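Local coordinates for type III secretion system effector protein ExoU (Pseudomonas fluorescens, PDB 4QMK) that probably acts as a patatin-like phospholipase A2 toxin, injected by type III secretion and brought to the plasma membrane through phosphatidylinositol 4,5-bisphosphate binding, at residues A[150-155]-A[168-173]; A[197-202]-A[238-243]; A[217-220]-A[224-227]; A[229-234]-A[260-265]. One frame throughout, in Å; residues are numbered along the deposited sequence. Where two conformers were deposited one is given.

Contact 1: A[150-155]-A[168-173]; sequences SELGKL and QLLLTL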
loop_
_atom_site.group_PDB
_atom_site.type_symbol
_atom_site.label_atom_id
_atom_site.label_comp_id
_atom_site.label_asym_id
_atom_site.label_seq_id
_atom_site.Cartn_x
_atom_site.Cartn_y
_atom_site.Cartn_z
ATOM N N SER A 150 0.571 -21.125 -13.122
ATOM C CA SER A 150 1.984 -21.352 -13.469
ATOM C C SER A 150 2.850 -20.078 -13.434
ATOM O O SER A 150 3.930 -20.036 -12.807
ATOM C CB SER A 150 2.112 -21.998 -14.831
ATOM O OG SER A 150 3.418 -21.768 -15.360
ATOM N N GLU A 151 2.410 -19.068 -14.166
ATOM C CA GLU A 151 3.067 -17.768 -14.187
ATOM C C GLU A 151 3.327 -17.252 -12.748
ATOM O O GLU A 151 4.440 -16.830 -12.402
ATOM C CB GLU A 151 2.182 -16.768 -14.948
ATOM C CG GLU A 151 2.145 -16.884 -16.491
ATOM C CD GLU A 151 1.267 -18.010 -17.060
ATOM O OE1 GLU A 151 0.289 -18.412 -16.395
ATOM O OE2 GLU A 151 1.538 -18.480 -18.201
ATOM N N LEU A 152 2.316 -17.339 -11.903
ATOM C CA LEU A 152 2.443 -16.847 -10.554
ATOM C C LEU A 152 3.475 -17.553 -9.719
ATOM O O LEU A 152 4.107 -16.941 -8.829
ATOM C CB LEU A 152 1.109 -16.940 -9.828
ATOM C CG LEU A 152 0.162 -15.819 -10.154
ATOM C CD1 LEU A 152 -1.187 -16.086 -9.517
ATOM C CD2 LEU A 152 0.741 -14.510 -9.674
ATOM N N GLY A 153 3.638 -18.839 -9.975
ATOM C CA GLY A 153 4.563 -19.622 -9.206
ATOM C C GLY A 153 5.967 -19.193 -9.539
ATOM O O GLY A 153 6.769 -18.940 -8.650
ATOM N N LYS A 154 6.246 -19.096 -10.834
ATOM C CA LYS A 154 7.558 -18.688 -11.273
ATOM C C LYS A 154 7.942 -17.308 -10.730
ATOM O O LYS A 154 8.971 -17.138 -10.058
ATOM C CB LYS A 154 7.615 -18.692 -12.790
ATOM C CG LYS A 154 7.852 -20.062 -13.333
ATOM C CD LYS A 154 7.325 -20.222 -14.746
ATOM C CE LYS A 154 7.683 -21.609 -15.268
ATOM N NZ LYS A 154 6.875 -21.965 -16.459
ATOM N N LEU A 155 7.079 -16.340 -10.984
ATOM C CA LEU A 155 7.388 -14.978 -10.650
ATOM C C LEU A 155 7.778 -14.828 -9.199
ATOM O O LEU A 155 8.906 -14.420 -8.889
ATOM C CB LEU A 155 6.220 -14.088 -10.992
ATOM C CG LEU A 155 6.015 -13.815 -12.488
ATOM C CD1 LEU A 155 4.635 -13.221 -12.692
ATOM C CD2 LEU A 155 7.059 -12.878 -13.058
ATOM N N GLN A 168 0.596 -11.041 -1.372
ATOM C CA GLN A 168 0.902 -9.663 -1.754
ATOM C C GLN A 168 0.767 -9.411 -3.246
ATOM O O GLN A 168 0.246 -8.387 -3.681
ATOM C CB GLN A 168 2.242 -9.259 -1.170
ATOM C CG GLN A 168 2.078 -9.001 0.323
ATOM C CD GLN A 168 3.347 -9.063 1.110
ATOM O OE1 GLN A 168 4.330 -9.658 0.691
ATOM N NE2 GLN A 168 3.319 -8.486 2.278
ATOM N N LEU A 169 1.176 -10.376 -4.033
ATOM C CA LEU A 169 0.954 -10.307 -5.455
ATOM C C LEU A 169 -0.514 -10.336 -5.815
ATOM O O LEU A 169 -0.930 -9.581 -6.645
ATOM C CB LEU A 169 1.586 -11.479 -6.147
ATOM C CG LEU A 169 2.760 -11.196 -7.054
ATOM C CD1 LEU A 169 2.998 -12.429 -7.918
ATOM C CD2 LEU A 169 2.448 -9.997 -7.943
ATOM N N LEU A 170 -1.283 -11.234 -5.195
ATOM C CA LEU A 170 -2.691 -11.429 -5.524
ATOM C C LEU A 170 -3.483 -10.219 -5.165
ATOM O O LEU A 170 -4.389 -9.801 -5.910
ATOM C CB LEU A 170 -3.245 -12.658 -4.803
ATOM C CG LEU A 170 -2.538 -13.938 -5.205
ATOM C CD1 LEU A 170 -3.060 -15.114 -4.425
ATOM C CD2 LEU A 170 -2.707 -14.192 -6.660
ATOM N N LEU A 171 -3.157 -9.654 -4.007
ATOM C CA LEU A 171 -3.766 -8.406 -3.576
ATOM C C LEU A 171 -3.738 -7.403 -4.717
ATOM O O LEU A 171 -4.764 -6.890 -5.089
ATOM C CB LEU A 171 -3.007 -7.845 -2.377
ATOM C CG LEU A 171 -3.307 -6.387 -2.051
ATOM C CD1 LEU A 171 -4.783 -6.229 -1.821
ATOM C CD2 LEU A 171 -2.555 -5.961 -0.810
ATOM N N THR A 172 -2.564 -7.162 -5.310
ATOM C CA THR A 172 -2.459 -6.138 -6.355
ATOM C C THR A 172 -2.880 -6.607 -7.741
ATOM O O THR A 172 -3.143 -5.781 -8.583
ATOM C CB THR A 172 -1.071 -5.484 -6.468
ATOM O OG1 THR A 172 -0.222 -6.305 -7.236
ATOM C CG2 THR A 172 -0.433 -5.189 -5.097
ATOM N N LEU A 173 -2.940 -7.909 -7.982
ATOM C CA LEU A 173 -3.433 -8.430 -9.274
ATOM C C LEU A 173 -4.945 -8.620 -9.296
ATOM O O LEU A 173 -5.554 -8.609 -10.362
ATOM C CB LEU A 173 -2.797 -9.786 -9.620
ATOM C CG LEU A 173 -1.307 -9.742 -9.939
ATOM C CD1 LEU A 173 -0.789 -11.121 -10.277
ATOM C CD2 LEU A 173 -1.074 -8.781 -11.082
#

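Contact 2: A[197-202]-A[238-243]; sequences LAHIAG and PAIKQL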
loop_
_atom_site.group_PDB
_atom_site.type_symbol
_atom_site.label_atom_id
_atom_site.label_comp_id
_atom_site.label_asym_id
_atom_site.label_seq_id
_atom_site.Cartn_x
_atom_site.Cartn_y
_atom_site.Cartn_z
ATOM N N LEU A 197 -21.318 -2.792 11.913
ATOM C CA LEU A 197 -22.000 -1.535 12.215
ATOM C C LEU A 197 -22.837 -1.661 13.480
ATOM O O LEU A 197 -22.745 -0.813 14.376
ATOM C CB LEU A 197 -22.854 -1.074 11.038
ATOM C CG LEU A 197 -22.025 -0.616 9.841
ATOM C CD1 LEU A 197 -22.898 -0.172 8.681
ATOM C CD2 LEU A 197 -21.057 0.490 10.194
ATOM N N ALA A 198 -23.647 -2.714 13.546
ATOM C CA ALA A 198 -24.465 -2.975 14.716
ATOM C C ALA A 198 -23.570 -2.917 15.958
ATOM O O ALA A 198 -23.860 -2.200 16.907
ATOM C CB ALA A 198 -25.148 -4.333 14.595
ATOM N N HIS A 199 -22.465 -3.648 15.938
ATOM C CA HIS A 199 -21.576 -3.671 17.096
ATOM C C HIS A 199 -21.029 -2.291 17.390
ATOM O O HIS A 199 -21.052 -1.851 18.519
ATOM C CB HIS A 199 -20.441 -4.701 16.940
ATOM C CG HIS A 199 -20.885 -6.123 17.127
ATOM N ND1 HIS A 199 -20.987 -6.715 18.366
ATOM C CD2 HIS A 199 -21.265 -7.071 16.235
ATOM C CE1 HIS A 199 -21.419 -7.959 18.235
ATOM N NE2 HIS A 199 -21.601 -8.199 16.949
ATOM N N ILE A 200 -20.560 -1.591 16.372
ATOM C CA ILE A 200 -20.054 -0.239 16.590
ATOM C C ILE A 200 -21.131 0.600 17.261
ATOM O O ILE A 200 -20.831 1.311 18.230
ATOM C CB ILE A 200 -19.594 0.431 15.288
ATOM C CG1 ILE A 200 -18.354 -0.289 14.764
ATOM C CG2 ILE A 200 -19.249 1.897 15.516
ATOM C CD1 ILE A 200 -17.887 0.171 13.395
ATOM N N ALA A 201 -22.382 0.490 16.778
ATOM C CA ALA A 201 -23.504 1.265 17.342
ATOM C C ALA A 201 -23.768 0.954 18.820
ATOM O O ALA A 201 -24.190 1.830 19.583
ATOM C CB ALA A 201 -24.771 1.058 16.519
ATOM N N GLY A 202 -23.511 -0.286 19.230
ATOM C CA GLY A 202 -23.719 -0.680 20.614
ATOM C C GLY A 202 -22.740 -0.039 21.577
ATOM O O GLY A 202 -22.914 -0.132 22.781
ATOM N N PRO A 238 -14.666 -6.320 21.992
ATOM C CA PRO A 238 -14.321 -7.709 22.202
ATOM C C PRO A 238 -15.020 -8.703 21.284
ATOM O O PRO A 238 -14.443 -9.734 21.012
ATOM C CB PRO A 238 -14.730 -7.962 23.644
ATOM C CG PRO A 238 -14.733 -6.620 24.283
ATOM C CD PRO A 238 -15.169 -5.680 23.219
ATOM N N ALA A 239 -16.223 -8.407 20.791
ATOM C CA ALA A 239 -16.920 -9.336 19.912
ATOM C C ALA A 239 -16.301 -9.427 18.488
ATOM O O ALA A 239 -16.500 -10.415 17.803
ATOM C CB ALA A 239 -18.392 -8.965 19.805
ATOM N N ILE A 240 -15.608 -8.381 18.046
ATOM C CA ILE A 240 -14.948 -8.381 16.758
ATOM C C ILE A 240 -13.517 -8.950 16.940
ATOM O O ILE A 240 -12.792 -8.569 17.861
ATOM C CB ILE A 240 -14.789 -6.980 16.179
ATOM C CG1 ILE A 240 -16.075 -6.149 16.259
ATOM C CG2 ILE A 240 -14.335 -7.081 14.737
ATOM C CD1 ILE A 240 -17.252 -6.756 15.539
ATOM N N LYS A 241 -13.114 -9.829 16.034
ATOM C CA LYS A 241 -11.870 -10.548 16.171
ATOM C C LYS A 241 -10.881 -10.273 15.063
ATOM O O LYS A 241 -11.255 -9.994 13.949
ATOM C CB LYS A 241 -12.186 -12.017 16.094
ATOM C CG LYS A 241 -12.747 -12.625 17.351
ATOM C CD LYS A 241 -14.209 -12.389 17.608
ATOM C CE LYS A 241 -14.676 -13.086 18.887
ATOM N NZ LYS A 241 -14.041 -12.583 20.142
ATOM N N GLN A 242 -9.608 -10.419 15.323
ATOM C CA GLN A 242 -8.673 -10.327 14.200
ATOM C C GLN A 242 -8.895 -11.544 13.344
ATOM O O GLN A 242 -9.444 -12.551 13.821
ATOM C CB GLN A 242 -7.246 -10.288 14.657
ATOM C CG GLN A 242 -6.954 -9.139 15.576
ATOM C CD GLN A 242 -5.576 -9.242 16.125
ATOM O OE1 GLN A 242 -4.628 -9.545 15.410
ATOM N NE2 GLN A 242 -5.457 -9.052 17.399
ATOM N N LEU A 243 -8.465 -11.473 12.096
ATOM C CA LEU A 243 -8.757 -12.558 11.165
ATOM C C LEU A 243 -7.552 -12.941 10.358
ATOM O O LEU A 243 -6.827 -12.056 9.895
ATOM C CB LEU A 243 -9.869 -12.123 10.224
ATOM C CG LEU A 243 -10.241 -13.052 9.051
ATOM C CD1 LEU A 243 -10.844 -14.340 9.570
ATOM C CD2 LEU A 243 -11.233 -12.357 8.157
#

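Contact 3: A[217-220]-A[224-227]; sequences ERLS and GATF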
loop_
_atom_site.group_PDB
_atom_site.type_symbol
_atom_site.label_atom_id
_atom_site.label_comp_id
_atom_site.label_asym_id
_atom_site.label_seq_id
_atom_site.Cartn_x
_atom_site.Cartn_y
_atom_site.Cartn_z
ATOM N N GLU A 217 -17.846 5.134 9.084
ATOM C CA GLU A 217 -18.222 5.983 7.955
ATOM C C GLU A 217 -17.920 5.282 6.653
ATOM O O GLU A 217 -18.787 5.125 5.793
ATOM C CB GLU A 217 -17.474 7.324 8.009
ATOM C CG GLU A 217 -17.864 8.210 9.183
ATOM C CD GLU A 217 -19.325 8.648 9.141
ATOM O OE1 GLU A 217 -19.988 8.466 8.092
ATOM O OE2 GLU A 217 -19.812 9.187 10.156
ATOM N N ARG A 218 -16.673 4.846 6.536
ATOM C CA ARG A 218 -16.197 4.165 5.346
ATOM C C ARG A 218 -17.104 2.995 4.986
ATOM O O ARG A 218 -17.394 2.769 3.819
ATOM C CB ARG A 218 -14.747 3.708 5.542
ATOM C CG ARG A 218 -14.008 3.491 4.230
ATOM C CD ARG A 218 -12.556 3.055 4.430
ATOM N NE ARG A 218 -12.462 1.779 5.162
ATOM C CZ ARG A 218 -12.765 0.582 4.652
ATOM N NH1 ARG A 218 -13.203 0.454 3.399
ATOM N NH2 ARG A 218 -12.658 -0.492 5.410
ATOM N N LEU A 219 -17.579 2.276 5.990
ATOM C CA LEU A 219 -18.430 1.111 5.754
ATOM C C LEU A 219 -19.866 1.464 5.366
ATOM O O LEU A 219 -20.466 0.796 4.528
ATOM C CB LEU A 219 -18.419 0.196 6.978
ATOM C CG LEU A 219 -17.066 -0.488 7.270
ATOM C CD1 LEU A 219 -17.105 -1.216 8.599
ATOM C CD2 LEU A 219 -16.667 -1.434 6.160
ATOM N N SER A 220 -20.397 2.529 5.979
ATOM C CA SER A 220 -21.761 3.007 5.705
ATOM C C SER A 220 -21.937 3.280 4.232
ATOM O O SER A 220 -22.877 2.777 3.615
ATOM C CB SER A 220 -22.064 4.264 6.492
ATOM O OG SER A 220 -21.919 4.009 7.862
ATOM N N GLY A 224 -16.065 -2.312 2.094
ATOM C CA GLY A 224 -16.040 -3.578 2.821
ATOM C C GLY A 224 -15.015 -3.526 3.920
ATOM O O GLY A 224 -14.111 -2.705 3.883
ATOM N N ALA A 225 -15.151 -4.391 4.911
ATOM C CA ALA A 225 -14.151 -4.454 5.974
ATOM C C ALA A 225 -12.822 -5.051 5.471
ATOM O O ALA A 225 -12.809 -5.976 4.641
ATOM C CB ALA A 225 -14.666 -5.285 7.130
ATOM N N THR A 226 -11.721 -4.490 5.960
ATOM C CA THR A 226 -10.404 -5.024 5.679
ATOM C C THR A 226 -9.874 -5.675 6.927
ATOM O O THR A 226 -10.456 -5.545 8.002
ATOM C CB THR A 226 -9.410 -3.949 5.270
ATOM O OG1 THR A 226 -9.360 -2.929 6.283
ATOM C CG2 THR A 226 -9.794 -3.348 3.933
ATOM N N PHE A 227 -8.752 -6.364 6.786
ATOM C CA PHE A 227 -8.093 -7.002 7.901
ATOM C C PHE A 227 -7.637 -5.973 8.918
ATOM O O PHE A 227 -7.692 -6.229 10.098
ATOM C CB PHE A 227 -6.867 -7.809 7.418
ATOM C CG PHE A 227 -7.215 -9.011 6.575
ATOM C CD1 PHE A 227 -7.498 -10.193 7.141
ATOM C CD2 PHE A 227 -7.252 -8.926 5.233
ATOM C CE1 PHE A 227 -7.839 -11.299 6.383
ATOM C CE2 PHE A 227 -7.589 -10.037 4.450
ATOM C CZ PHE A 227 -7.866 -11.215 5.028
#

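Contact 4: A[229-234]-A[260-265]; sequences DLEVLS and FNANLT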
loop_
_atom_site.group_PDB
_atom_site.type_symbol
_atom_site.label_atom_id
_atom_site.label_comp_id
_atom_site.label_asym_id
_atom_site.label_seq_id
_atom_site.Cartn_x
_atom_site.Cartn_y
_atom_site.Cartn_z
ATOM N N ASP A 229 -9.092 -3.143 9.591
ATOM C CA ASP A 229 -10.234 -2.654 10.328
ATOM C C ASP A 229 -10.505 -3.571 11.459
ATOM O O ASP A 229 -10.773 -3.127 12.573
ATOM C CB ASP A 229 -11.497 -2.610 9.462
ATOM C CG ASP A 229 -11.459 -1.530 8.440
ATOM O OD1 ASP A 229 -10.771 -0.505 8.685
ATOM O OD2 ASP A 229 -12.095 -1.706 7.373
ATOM N N LEU A 230 -10.517 -4.862 11.153
ATOM C CA LEU A 230 -10.780 -5.863 12.161
ATOM C C LEU A 230 -9.801 -5.750 13.327
ATOM O O LEU A 230 -10.219 -5.643 14.456
ATOM C CB LEU A 230 -10.779 -7.266 11.535
ATOM C CG LEU A 230 -12.031 -7.640 10.719
ATOM C CD1 LEU A 230 -11.970 -9.084 10.269
ATOM C CD2 LEU A 230 -13.287 -7.461 11.524
ATOM N N GLU A 231 -8.509 -5.704 13.044
ATOM C CA GLU A 231 -7.497 -5.529 14.092
ATOM C C GLU A 231 -7.794 -4.313 14.993
ATOM O O GLU A 231 -7.797 -4.426 16.211
ATOM C CB GLU A 231 -6.118 -5.359 13.465
ATOM C CG GLU A 231 -5.011 -4.913 14.411
ATOM C CD GLU A 231 -3.839 -4.314 13.631
ATOM O OE1 GLU A 231 -3.968 -3.155 13.156
ATOM O OE2 GLU A 231 -2.788 -4.994 13.492
ATOM N N VAL A 232 -8.006 -3.160 14.374
ATOM C CA VAL A 232 -8.321 -1.914 15.085
ATOM C C VAL A 232 -9.600 -2.014 15.919
ATOM O O VAL A 232 -9.622 -1.677 17.118
ATOM C CB VAL A 232 -8.481 -0.756 14.096
ATOM C CG1 VAL A 232 -9.105 0.440 14.780
ATOM C CG2 VAL A 232 -7.125 -0.377 13.492
ATOM N N LEU A 233 -10.647 -2.526 15.290
ATOM C CA LEU A 233 -11.904 -2.697 15.953
ATOM C C LEU A 233 -11.833 -3.654 17.135
ATOM O O LEU A 233 -12.520 -3.435 18.138
ATOM C CB LEU A 233 -12.914 -3.227 14.957
ATOM C CG LEU A 233 -13.409 -2.253 13.926
ATOM C CD1 LEU A 233 -14.402 -2.949 13.007
ATOM C CD2 LEU A 233 -14.058 -1.075 14.617
ATOM N N SER A 234 -11.046 -4.734 17.006
ATOM C CA SER A 234 -10.910 -5.736 18.098
ATOM C C SER A 234 -10.333 -5.138 19.391
ATOM O O SER A 234 -10.636 -5.606 20.479
ATOM C CB SER A 234 -10.063 -6.954 17.669
ATOM O OG SER A 234 -8.666 -6.645 17.572
ATOM N N PHE A 260 -3.534 -14.266 4.184
ATOM C CA PHE A 260 -4.046 -12.924 4.259
ATOM C C PHE A 260 -4.276 -12.620 5.731
ATOM O O PHE A 260 -4.831 -13.436 6.434
ATOM C CB PHE A 260 -5.377 -12.847 3.554
ATOM C CG PHE A 260 -5.334 -13.178 2.086
ATOM C CD1 PHE A 260 -4.902 -12.240 1.169
ATOM C CD2 PHE A 260 -5.787 -14.354 1.644
ATOM C CE1 PHE A 260 -4.833 -12.535 -0.175
ATOM C CE2 PHE A 260 -5.747 -14.673 0.299
ATOM C CZ PHE A 260 -5.260 -13.761 -0.609
ATOM N N ASN A 261 -3.865 -11.458 6.185
ATOM C CA ASN A 261 -4.090 -10.990 7.554
ATOM C C ASN A 261 -3.644 -9.512 7.712
ATOM O O ASN A 261 -3.185 -8.885 6.745
ATOM C CB ASN A 261 -3.359 -11.878 8.550
ATOM C CG ASN A 261 -1.820 -11.857 8.376
ATOM O OD1 ASN A 261 -1.218 -10.905 7.836
ATOM N ND2 ASN A 261 -1.196 -12.923 8.820
ATOM N N ALA A 262 -3.736 -8.961 8.913
ATOM C CA ALA A 262 -3.448 -7.528 9.086
ATOM C C ALA A 262 -1.990 -7.168 8.851
ATOM O O ALA A 262 -1.677 -6.035 8.472
ATOM C CB ALA A 262 -3.887 -7.048 10.442
ATOM N N ASN A 263 -1.101 -8.123 9.055
ATOM C CA ASN A 263 0.312 -7.858 8.877
ATOM C C ASN A 263 0.793 -7.881 7.408
ATOM O O ASN A 263 1.543 -6.994 6.989
ATOM C CB ASN A 263 1.120 -8.781 9.790
ATOM C CG ASN A 263 0.981 -8.398 11.273
ATOM O OD1 ASN A 263 0.218 -7.479 11.636
ATOM N ND2 ASN A 263 1.706 -9.106 12.134
ATOM N N LEU A 264 0.329 -8.836 6.605
ATOM C CA LEU A 264 0.757 -8.920 5.195
ATOM C C LEU A 264 -0.105 -8.149 4.209
ATOM O O LEU A 264 0.391 -7.695 3.161
ATOM C CB LEU A 264 0.745 -10.382 4.749
ATOM C CG LEU A 264 1.781 -11.358 5.292
ATOM C CD1 LEU A 264 1.224 -12.772 5.355
ATOM C CD2 LEU A 264 3.032 -11.302 4.427
ATOM N N THR A 265 -1.410 -8.059 4.505
ATOM C CA THR A 265 -2.412 -7.509 3.562
ATOM C C THR A 265 -3.454 -6.691 4.335
ATOM O O THR A 265 -4.653 -6.909 4.197
ATOM C CB THR A 265 -3.129 -8.649 2.818
ATOM O OG1 THR A 265 -3.959 -9.412 3.732
ATOM C CG2 THR A 265 -2.128 -9.569 2.228
HETATM O O HOH W 1 -2.379 -3.510 10.772
#

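Contact 1: A[150-155]-A[168-173]
Leu152 meets three leucines of 168-173, using both of its methyl groups, and these apolar contacts carry the pairing of the two helices. CD2 of Leu152 lies 3.5 Å from Leu169 CD1, the two side chains lying alongside and running in opposite senses. The same methyl is 3.8 Å from Leu173 CD1, one helical turn further on. The other branch turns to Leu170, where Leu152 CD1 reaches Leu170 CD2 at 3.7 Å. Leu169 is modelled with a chi1 of -113°, away from the staggered values. With short-segment axes 11.9 Å apart at an angle of 130°, the helices touch through side-chain ends while their backbones stay well separated.

No hydrogen bond joins the segments; polar bonding runs within them or outward. Leu169 O accepts from Leu173 N at 2.9 Å in the regular helical pattern, and weakly from the Thr172 hydroxyl. Gln168 points elsewhere, its NE2 donating to Leu264 O.

Helices 140-157 and 166-173 are thus successive helices that meet at a steep angle through leucines. They also reach the dimer interface, where Leu155 and Leu169 each pack on their own counterparts in the second subunit. Within the chain, Trp144, earlier on helix 140-157, packs on both Leu152 and Leu173, while Val156 of that helix touches Leu169.

Contact 2: A[197-202]-A[238-243]
Beside Ala239 and Ile240, the two residues that meet His199, the ammonium of Lys241 is held by several backbone carbonyls. Lys241 NZ donates to Pro238 O at 3.0 Å, approaching in the carbonyl plane, and also bonds Val97 O; Leu94 O and Lys95 O add weaker bonds. Two bends in the lysine chain, at chi2 (80°) and chi4 (64°), fold the amine back over its own turn, so that the side chain staples 238-241 to the residues leading into strand 99-103.

The contact with helix 183-201 is made by the imidazole of His199, which lies obliquely to both of its neighbours. The CE1 and ND1 end of the ring meets Ala239, with His199 CE1 3.6 Å and ND1 3.7 Å from Ala239 CB. Nearer the root of the side chain, Ile240 CD1 sits 4.0 Å from His199 CG, and the two side chains cross at a slant.

Residues 238-241 link helix 227-236 to strand 242-251, a member of the central mixed sheet running parallel to strand 99-103. In this patatin-like fold strand 99-103 and helix 107-114 probably flank the nucleophile elbow. Leu243 packs on alanines of helix 107-114, and Gln242 pairs through its backbone with Lys98 and Val100.

The polar end of His199 is used away from 238-243: NE2 bonds Gly116 O, just beyond helix 107-114. That bond probably helps to set the rotation of the ring.

Contact 3: A[217-220]-A[224-227]
Arg218 and Gly224 supply the polar link of this short turn, with one carbonyl oxygen facing both terminal nitrogens of the guanidinium. Arg218 NH2 donates to Gly224 O at 3.1 Å, with an N-H...O angle of 152°; NH1 adds a weak bond to that oxygen at 3.3 Å. The acceptor sits at the edge of the guanidinium and near its plane, whereas the NH2 donor is tilted 27° from the carbonyl plane. The arginine runs out extended through chi1 and chi2, and a bend at chi3 (61°) turns its end toward the loop.

NH2 also faces Asp229 OD2 in a salt bridge, modelled implausibly short, so that its exact geometry is doubtful. The same carboxylate oxygen accepts from Thr226 N, so the aspartate joins the arginine to the start of the next helix.

Segments 217-220 and 224-227 are the two arms of a short connection between consecutive helices 210-221 and 227-236. Thr226 is the N-cap of the second helix: its OG1 caps a backbone N in the first turn, and with Asp229 OD2 returning to Thr226 N the arrangement is consistent with a capping box.

Leu219 fills the apolar side. Its CD2 lies against the peptide between the loop residues, 3.5 Å from both Gly224 C and Ala225 N, and 4.4 Å from Ala225 CB. Behind it, Ile196 of helix 183-201 touches both Leu219 and Ala225, and the backbone of Ala225 bonds with that of Ile270. Glu217, which does not touch the loop, hydrogen-bonds through OE1 to Ser496 OG of the second subunit.

Contact 4: A[229-234]-A[260-265]
Glu231 and Ala262 make the close part of this small surface contact. The methyl of Ala262 rests alongside the glutamate, with Ala262 CB 3.8 Å from Glu231 OE2 and 4.1 Å from Glu231 CB. With CG anti to the backbone N (chi1 169°) and the chain extended beyond it, Glu231 spans the methyl from its root to its carboxylate.

The outer side is looser and bridged by solvent. A water donates to Glu231 OE1 at 2.9 Å and only weakly, at 3.5 Å, to Ala262 O; no direct hydrogen bond joins the segments. Arg235 offers OE1 a further, long and weak ion pair.

The loop 260-265 leaves strand 254-260, outermost within this chain and antiparallel to 242-251 in the mixed sheet, and helix 227-236 meets the loop at Ala262. An Asx motif shapes it: Asn261 OD1 accepts from Leu264 N at 2.9 Å, the N-H pointing almost straight at the carbonyl oxygen of the amide (168°). Asn261 O takes two more bonds, from Thr265 N and from Thr265 OG1 at 3.2 Å, and Asn261 ND2 reaches Asn244 OD1 on the adjacent strand.

Away from the contact itself, the buried Leu230 packs on Ile240 and Ile270, and Phe260 lies among Phe227, Met268 and helix 270-278. Within the helix, Ser234 OG turns back to donate to Glu231 O at 2.7 Å.

From the N terminus, contact 1 closes first, a pair of successive helices at the dimer interface that ends before the others begin. Contact 2 then opens on helix 183-201 and spans a long excursion ending at strand 242-251; contact 3, a tight turn between successive helices, falls wholly within it. Contact 4 starts inside that excursion and ends past it, so contacts 2 and 4 cross, and helix 227-236 is tied to the loop after strand 254-260. Contacts 2, 3 and 4 cluster with centres about 12 to 13 Å apart, touching through Leu230 with Ile240, Phe227 with Phe260, and Asp229 with Arg218. Contact 1 lies about 21 Å from contact 4, centre to centre, joined through Gln168 and Leu264.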